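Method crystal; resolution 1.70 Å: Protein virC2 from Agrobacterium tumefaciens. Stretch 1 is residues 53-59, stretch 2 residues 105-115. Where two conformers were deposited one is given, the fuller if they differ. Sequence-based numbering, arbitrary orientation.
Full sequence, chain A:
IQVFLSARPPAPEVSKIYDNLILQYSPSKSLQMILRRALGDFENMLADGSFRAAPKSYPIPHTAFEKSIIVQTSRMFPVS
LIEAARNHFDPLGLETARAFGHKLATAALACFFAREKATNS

Stretch 1, residues 53-59: AAPKSYP
Stretch 2 (105-115) ATAALACFFAR

Residues 105-115 lie within a longer helix, phi/psi near -63/-43 throughout, with regular i to i-4 hydrogen bonds from Leu109 N to Ala105 O (3.0 Å) through Arg115 N to Cys111 O (3.0 Å). Across it lies an irregular segment, residues 53-59: Ala53 is a 3-10 residue (-97/2), Ala54 and Pro55 are extended (-93/153 and -54/148), Lys56 kinks the chain with helical-region angles (-98/-31), and Ser57, Tyr58 and Pro59 extend again (-151/-179, -150/160, -64/137). The register is set by Lys56 CA to Ala107 CA, 4.5 Å, and Ser57 CA to Ala110 CA, 5.1 Å; both helix residues here carry single methyls. No direct hydrogen bond joins the stretches, which bury 478 Å² in all.

Ala110 CB points toward the segment and meets successive residues: Pro55 O at 3.6 Å, Pro55 CB at 4.0 Å, Lys56 C at 3.9 Å, Ser57 O at 3.6 Å and Tyr58 CD2 at 4.0 Å. Pro55 (67 Å² covered), with a C-gamma exo ring, offers apolar ring carbons to these methyls, setting CG 3.9 Å from Ala114 CB, while Ala54 CB packs 4.2 Å from Cys111 SG (chi1 t). Ala107, Leu109, Ala110, Cys111 and Phe113 are buried. Lys56 O approaches the helix backbone, 3.6 Å from Ala107 CA in a CA-H...O contact, and lies 3.4 Å from Thr106 CG2.

Tyr58 is the most covered residue, 103 Å² in all. Its chi1 of 49° (p) and chi2 of 89° lay the ring against the helix. Phe113 (chi1 m, chi2 -36°) turns its edge to one face of that ring, with Phe113 CD2 3.8 Å from Tyr58 CG, centroids 5.0 Å apart and planes at 89°. Thr106 O lies at the tyrosine edge, 3.6 Å from Tyr58 CE2, while already accepting from Ala110 N (2.8 Å). Leu109 (chi1 m, chi2 t) sets CB obliquely, 3.8 Å from Tyr58 CE2, and CD1 3.6 Å from Tyr58 OH. Thr106 (chi1 m) suits its place by presenting CG2 to Tyr58 CE2 at 3.7 Å and to Ser57 CB at 4.0 Å, while OG1 takes a water.

Two waters supply polar links. Water 1 O donates to Pro55 O (2.5 Å) and Ala107 O (2.6 Å), bridging two acceptors; water 2 O donates to Tyr58 OH (2.9 Å) and Thr106 OG1 (2.7 Å). Lys56 (chi m, m, t, m) points CB away from the helix; its NZ makes a weak hydrogen bond to Ala54 O at 3.4 Å. Ser57 (chi1 p) likewise directs CB away overall and remains exposed.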

# COMPACT_ATOMS: atom_id res chain seq x y z
N ALA A 53 -5.32 6.96 -11.53
CA ALA A 53 -4.96 8.36 -11.29
C ALA A 53 -4.33 8.60 -9.91
O ALA A 53 -4.01 9.73 -9.54
CB ALA A 53 -6.17 9.26 -11.47
N ALA A 54 -4.15 7.52 -9.16
CA ALA A 54 -3.65 7.63 -7.81
C ALA A 54 -2.11 7.49 -7.76
O ALA A 54 -1.52 6.85 -8.64
CB ALA A 54 -4.33 6.60 -6.93
N PRO A 55 -1.47 8.10 -6.75
CA PRO A 55 -0.01 7.99 -6.55
C PRO A 55 0.47 6.54 -6.49
O PRO A 55 -0.27 5.67 -6.01
CB PRO A 55 0.20 8.66 -5.19
CG PRO A 55 -0.95 9.55 -4.99
CD PRO A 55 -2.11 8.94 -5.72
N LYS A 56 1.69 6.29 -6.94
CA LYS A 56 2.20 4.93 -7.07
C LYS A 56 3.08 4.51 -5.88
O LYS A 56 3.12 3.34 -5.51
CB LYS A 56 2.98 4.77 -8.39
CG LYS A 56 2.11 4.85 -9.64
CD LYS A 56 1.59 3.48 -10.04
CE LYS A 56 0.47 3.60 -11.05
NZ LYS A 56 -0.82 3.97 -10.40
N SER A 57 3.77 5.48 -5.30
CA SER A 57 4.69 5.22 -4.19
C SER A 57 4.82 6.42 -3.25
O SER A 57 4.19 7.46 -3.44
CB SER A 57 6.08 4.83 -4.73
OG SER A 57 6.57 5.84 -5.60
N TYR A 58 5.67 6.25 -2.23
CA TYR A 58 5.84 7.24 -1.17
C TYR A 58 7.28 7.18 -0.65
O TYR A 58 7.96 6.17 -0.85
CB TYR A 58 4.86 6.98 -0.02
CG TYR A 58 4.85 5.53 0.44
CD1 TYR A 58 5.74 5.09 1.44
CD2 TYR A 58 3.98 4.61 -0.13
CE1 TYR A 58 5.75 3.77 1.85
CE2 TYR A 58 3.99 3.27 0.25
CZ TYR A 58 4.86 2.87 1.27
OH TYR A 58 4.87 1.55 1.67
N PRO A 59 7.74 8.26 0.01
CA PRO A 59 9.11 8.26 0.55
C PRO A 59 9.31 7.20 1.64
O PRO A 59 8.46 7.02 2.51
CB PRO A 59 9.24 9.66 1.15
CG PRO A 59 8.22 10.48 0.46
CD PRO A 59 7.06 9.53 0.29
N ALA A 105 0.11 -3.17 -3.03
CA ALA A 105 0.13 -2.66 -1.64
C ALA A 105 0.71 -1.26 -1.56
O ALA A 105 0.17 -0.39 -0.87
CB ALA A 105 0.90 -3.61 -0.73
N THR A 106 1.81 -1.04 -2.28
CA THR A 106 2.49 0.24 -2.25
C THR A 106 1.59 1.37 -2.79
O THR A 106 1.53 2.45 -2.20
CB THR A 106 3.86 0.17 -2.97
OG1 THR A 106 4.70 -0.75 -2.25
CG2 THR A 106 4.52 1.54 -3.02
N ALA A 107 0.88 1.10 -3.88
CA ALA A 107 -0.07 2.06 -4.44
C ALA A 107 -1.22 2.35 -3.48
O ALA A 107 -1.62 3.50 -3.32
CB ALA A 107 -0.62 1.57 -5.78
N ALA A 108 -1.75 1.31 -2.85
CA ALA A 108 -2.85 1.46 -1.90
C ALA A 108 -2.44 2.38 -0.74
O ALA A 108 -3.17 3.28 -0.34
CB ALA A 108 -3.28 0.09 -1.41
N LEU A 109 -1.23 2.16 -0.24
CA LEU A 109 -0.70 2.99 0.84
C LEU A 109 -0.39 4.40 0.38
O LEU A 109 -0.68 5.36 1.08
CB LEU A 109 0.53 2.33 1.45
CG LEU A 109 0.26 1.09 2.29
CD1 LEU A 109 1.58 0.35 2.54
CD2 LEU A 109 -0.42 1.44 3.62
N ALA A 110 0.21 4.53 -0.81
CA ALA A 110 0.51 5.83 -1.37
C ALA A 110 -0.76 6.69 -1.44
O ALA A 110 -0.71 7.87 -1.15
CB ALA A 110 1.15 5.68 -2.74
N CYS A 111 -1.87 6.06 -1.82
CA CYS A 111 -3.18 6.69 -1.89
C CYS A 111 -3.71 7.13 -0.51
O CYS A 111 -4.24 8.23 -0.36
CB CYS A 111 -4.17 5.72 -2.56
SG CYS A 111 -5.76 6.42 -2.97
N PHE A 112 -3.55 6.25 0.48
CA PHE A 112 -3.96 6.52 1.86
C PHE A 112 -3.17 7.71 2.40
O PHE A 112 -3.73 8.64 2.99
CB PHE A 112 -3.70 5.27 2.71
CG PHE A 112 -4.14 5.41 4.14
CD1 PHE A 112 -5.38 4.93 4.55
CD2 PHE A 112 -3.31 6.02 5.07
CE1 PHE A 112 -5.80 5.07 5.88
CE2 PHE A 112 -3.72 6.18 6.39
CZ PHE A 112 -4.96 5.69 6.80
N PHE A 113 -1.85 7.69 2.19
CA PHE A 113 -0.98 8.76 2.68
C PHE A 113 -1.26 10.10 1.98
O PHE A 113 -1.23 11.14 2.63
CB PHE A 113 0.50 8.40 2.54
CG PHE A 113 0.92 7.14 3.28
CD1 PHE A 113 0.35 6.78 4.52
CD2 PHE A 113 1.92 6.34 2.74
CE1 PHE A 113 0.76 5.61 5.18
CE2 PHE A 113 2.34 5.18 3.40
CZ PHE A 113 1.75 4.81 4.62
N ALA A 114 -1.53 10.08 0.67
CA ALA A 114 -1.86 11.32 -0.05
C ALA A 114 -3.18 11.90 0.44
O ALA A 114 -3.34 13.13 0.53
CB ALA A 114 -1.90 11.07 -1.56
N ARG A 115 -4.12 11.02 0.78
CA ARG A 115 -5.43 11.44 1.28
C ARG A 115 -5.25 12.10 2.65
O ARG A 115 -5.85 13.14 2.92
CB ARG A 115 -6.39 10.24 1.37
CG ARG A 115 -7.86 10.64 1.64
CD ARG A 115 -8.79 9.41 1.67
NE ARG A 115 -8.70 8.56 0.47
CZ ARG A 115 -9.33 8.79 -0.69
NH1 ARG A 115 -10.11 9.86 -0.85
NH2 ARG A 115 -9.17 7.95 -1.70
O HOH W 1 -2.37 4.35 -5.62
O HOH W 2 6.29 -0.12 -0.16